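Local atomic coordinates of cytochrome B5-HOST origin (Ostreococcus tauri virus 2, PDB entry 4B8N), a protein that probably carries electrons through a bound haem, as a viral member of the cytochrome b5 family. Residues A[30-35]-A[61-66]. Numbering follows the deposited sequence.
Sequences CWVIIK and KDATEE. With HEM (protoporphyrin IX containing Fe), chain E.
I33 and D62 face each other in a single parallel bridge, in which I33 N donates to K61 O (2.9 Å) and I33 O accepts from A63 N (2.8 Å). It ties the later half of strand 29-34, an inner strand of the antiparallel sheet of the cytochrome b5 fold, to the turn that leads into helix 64-70. The A63 N-H points almost straight at its acceptor (169°). D62 CA also brings a C-H to I33 O.

A third bond follows where the strand ends: K35 N donates to the hydroxyl T64 OG1 at 2.8 Å. With OG1 beside its own backbone N (chi1 -58°), T64 can offer both its hydroxyl and its N-H to one D62 oxygen. T64 OG1 donates to D62 OD1 (2.7 Å), on the syn side of the carboxylate. T64 N reaches the same oxygen, closing an Asx turn. Two donors thus grip OD1 and limit the rotation of the carboxylate. The other oxygen, D62 OD2, lies 3.6 Å from the methyl I33 CG2, and the two side chains cross at about a right angle. I33 also packs on L18 and I21 of helix 18-22. K35 CG meets the methyl T64 CG2.

The contact supplies part of the haem pocket: I34, A63 and E66 all line it. I34 CD1 lies unusually close to the haem vinyl carbon CBB, and E66 CB lies near the other vinyl, at CBC. V32 CG1, anti to its backbone N (chi1 177°), packs against A63 CB at 3.5 Å. A63 CB also touches the haem methyl CMC at 3.7 Å.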
loop_
_atom_site.group_PDB
_atom_site.type_symbol
_atom_site.label_atom_id
_atom_site.label_comp_id
_atom_site.label_asym_id
_atom_site.label_seq_id
_atom_site.Cartn_x
_atom_site.Cartn_y
_atom_site.Cartn_z
ATOM N N CYS A 30 -1.151 3.745 -7.181
ATOM C CA CYS A 30 -1.403 3.791 -5.740
ATOM C C CYS A 30 -0.459 2.896 -4.933
ATOM O O CYS A 30 -0.620 1.670 -4.908
ATOM C CB CYS A 30 -2.863 3.403 -5.470
ATOM S SG CYS A 30 -3.345 3.453 -3.730
ATOM N N TRP A 31 0.534 3.507 -4.285
ATOM C CA TRP A 31 1.422 2.755 -3.398
ATOM C C TRP A 31 1.086 3.097 -2.000
ATOM O O TRP A 31 0.752 4.241 -1.711
ATOM C CB TRP A 31 2.873 3.131 -3.603
ATOM C CG TRP A 31 3.516 2.713 -4.894
ATOM C CD1 TRP A 31 2.921 2.145 -6.018
ATOM C CD2 TRP A 31 4.933 2.873 -5.250
ATOM N NE1 TRP A 31 3.857 1.925 -7.004
ATOM C CE2 TRP A 31 5.080 2.346 -6.608
ATOM C CE3 TRP A 31 6.057 3.374 -4.594
ATOM C CZ2 TRP A 31 6.305 2.326 -7.261
ATOM C CZ3 TRP A 31 7.284 3.357 -5.271
ATOM C CH2 TRP A 31 7.402 2.841 -6.568
ATOM N N VAL A 32 1.196 2.125 -1.107
ATOM C CA VAL A 32 0.901 2.335 0.313
ATOM C C VAL A 32 1.984 1.637 1.143
ATOM O O VAL A 32 2.394 0.525 0.800
ATOM C CB VAL A 32 -0.507 1.794 0.693
ATOM C CG1 VAL A 32 -0.772 1.937 2.180
ATOM C CG2 VAL A 32 -1.598 2.514 -0.091
ATOM N N ILE A 33 2.445 2.298 2.211
ATOM C CA ILE A 33 3.437 1.721 3.132
ATOM C C ILE A 33 2.703 1.098 4.313
ATOM O O ILE A 33 1.881 1.754 4.952
ATOM C CB ILE A 33 4.444 2.766 3.699
ATOM C CG1 ILE A 33 5.169 3.544 2.584
ATOM C CG2 ILE A 33 5.465 2.073 4.623
ATOM C CD1 ILE A 33 5.814 4.851 3.060
ATOM N N ILE A 34 3.004 -0.169 4.595
ATOM C CA ILE A 34 2.514 -0.846 5.803
ATOM C C ILE A 34 3.703 -1.578 6.432
ATOM O O ILE A 34 4.305 -2.459 5.800
ATOM C CB ILE A 34 1.359 -1.837 5.491
ATOM C CG1 ILE A 34 0.188 -1.106 4.820
ATOM C CG2 ILE A 34 0.897 -2.573 6.760
ATOM C CD1 ILE A 34 -0.907 -2.013 4.306
ATOM N N LYS A 35 4.034 -1.190 7.664
ATOM C CA LYS A 35 5.213 -1.669 8.406
ATOM C C LYS A 35 6.477 -1.625 7.582
ATOM O O LYS A 35 7.171 -2.640 7.472
ATOM C CB LYS A 35 5.009 -3.093 8.953
ATOM C CG LYS A 35 3.740 -3.264 9.780
ATOM C CD LYS A 35 3.698 -4.598 10.501
ATOM C CE LYS A 35 3.503 -5.754 9.527
ATOM N NZ LYS A 35 2.281 -5.615 8.681
ATOM N N LYS A 61 1.314 7.138 1.105
ATOM C CA LYS A 61 1.491 7.368 2.533
ATOM C C LYS A 61 1.616 6.096 3.329
ATOM O O LYS A 61 1.470 4.989 2.796
ATOM C CB LYS A 61 0.321 8.193 3.082
ATOM C CG LYS A 61 0.120 9.492 2.323
ATOM C CD LYS A 61 -0.749 10.468 3.095
ATOM C CE LYS A 61 -1.229 11.575 2.177
ATOM N NZ LYS A 61 -2.225 11.029 1.212
ATOM N N ASP A 62 1.864 6.265 4.625
ATOM C CA ASP A 62 1.927 5.154 5.551
ATOM C C ASP A 62 0.537 4.850 6.130
ATOM O O ASP A 62 -0.098 5.721 6.709
ATOM C CB ASP A 62 2.905 5.480 6.671
ATOM C CG ASP A 62 3.345 4.245 7.430
ATOM O OD1 ASP A 62 2.475 3.491 7.900
ATOM O OD2 ASP A 62 4.569 4.040 7.542
ATOM N N ALA A 63 0.074 3.612 5.989
ATOM C CA ALA A 63 -1.240 3.217 6.497
ATOM C C ALA A 63 -1.170 2.205 7.641
ATOM O O ALA A 63 -2.196 1.611 8.003
ATOM C CB ALA A 63 -2.114 2.674 5.361
ATOM N N THR A 64 0.025 2.024 8.214
ATOM C CA THR A 64 0.270 0.954 9.197
ATOM C C THR A 64 -0.780 0.930 10.313
ATOM O O THR A 64 -1.398 -0.109 10.570
ATOM C CB THR A 64 1.696 1.051 9.794
ATOM O OG1 THR A 64 2.653 0.971 8.731
ATOM C CG2 THR A 64 1.971 -0.080 10.808
ATOM N N GLU A 65 -0.985 2.082 10.955
ATOM C CA GLU A 65 -1.879 2.181 12.117
ATOM C C GLU A 65 -3.319 1.830 11.776
ATOM O O GLU A 65 -3.952 1.045 12.481
ATOM C CB GLU A 65 -1.808 3.579 12.749
ATOM C CG GLU A 65 -0.783 3.724 13.873
ATOM C CD GLU A 65 0.640 3.978 13.390
ATOM O OE1 GLU A 65 1.241 3.079 12.759
ATOM O OE2 GLU A 65 1.174 5.074 13.667
ATOM N N GLU A 66 -3.822 2.403 10.689
ATOM C CA GLU A 66 -5.217 2.206 10.291
ATOM C C GLU A 66 -5.429 0.787 9.760
ATOM O O GLU A 66 -6.500 0.190 9.948
ATOM C CB GLU A 66 -5.634 3.252 9.252
ATOM C CG GLU A 66 -5.614 4.695 9.749
ATOM C CD GLU A 66 -4.225 5.328 9.801
ATOM O OE1 GLU A 66 -3.210 4.670 9.457
ATOM O OE2 GLU A 66 -4.152 6.514 10.190
HETATM C CHA HEM E . -11.987 -4.277 5.152
HETATM C CHB HEM E . -8.048 -6.479 2.984
HETATM C CHC HEM E . -5.643 -2.302 3.008
HETATM C CHD HEM E . -9.559 -0.157 5.079
HETATM C C1A HEM E . -11.064 -5.230 4.588
HETATM C C2A HEM E . -11.427 -6.644 4.468
HETATM C C3A HEM E . -10.270 -7.278 3.848
HETATM C C4A HEM E . -9.315 -6.201 3.580
HETATM C CMA HEM E . -10.128 -8.724 3.492
HETATM C CAA HEM E . -12.704 -7.335 4.906
HETATM C CBA HEM E . -12.452 -8.059 6.233
HETATM C CGA HEM E . -12.302 -7.008 7.307
HETATM O O1A HEM E . -13.319 -6.338 7.680
HETATM O O2A HEM E . -11.152 -6.841 7.765
HETATM C C1B HEM E . -7.014 -5.500 2.805
HETATM C C2B HEM E . -5.713 -5.886 2.237
HETATM C C3B HEM E . -5.024 -4.611 2.265
HETATM C C4B HEM E . -6.001 -3.677 2.821
HETATM C CMB HEM E . -5.255 -7.231 1.762
HETATM C CAB HEM E . -3.654 -4.313 1.777
HETATM C CBB HEM E . -2.749 -3.864 2.600
HETATM C C1C HEM E . -6.444 -1.319 3.655
HETATM C C2C HEM E . -5.991 0.083 3.831
HETATM C C3C HEM E . -7.163 0.680 4.431
HETATM C C4C HEM E . -8.231 -0.347 4.545
HETATM C CMC HEM E . -4.655 0.694 3.458
HETATM C CAC HEM E . -7.271 2.083 4.854
HETATM C CBC HEM E . -7.092 2.306 6.134
HETATM C C1D HEM E . -10.621 -1.096 5.245
HETATM C C2D HEM E . -11.902 -0.679 5.841
HETATM C C3D HEM E . -12.634 -1.935 5.867
HETATM C C4D HEM E . -11.679 -2.889 5.267
HETATM C CMD HEM E . -12.369 0.688 6.321
HETATM C CAD HEM E . -14.025 -2.216 6.364
HETATM C CBD HEM E . -13.995 -2.862 7.751
HETATM C CGD HEM E . -15.372 -3.363 8.186
HETATM O O1D HEM E . -16.408 -2.966 7.599
HETATM O O2D HEM E . -15.424 -4.169 9.141
HETATM N NA HEM E . -9.692 -4.963 4.184
HETATM N NB HEM E . -7.165 -4.219 3.181
HETATM N NC HEM E . -7.729 -1.598 4.174
HETATM N ND HEM E . -10.479 -2.411 4.929
HETATM FE FE HEM E . -8.819 -3.224 3.950
#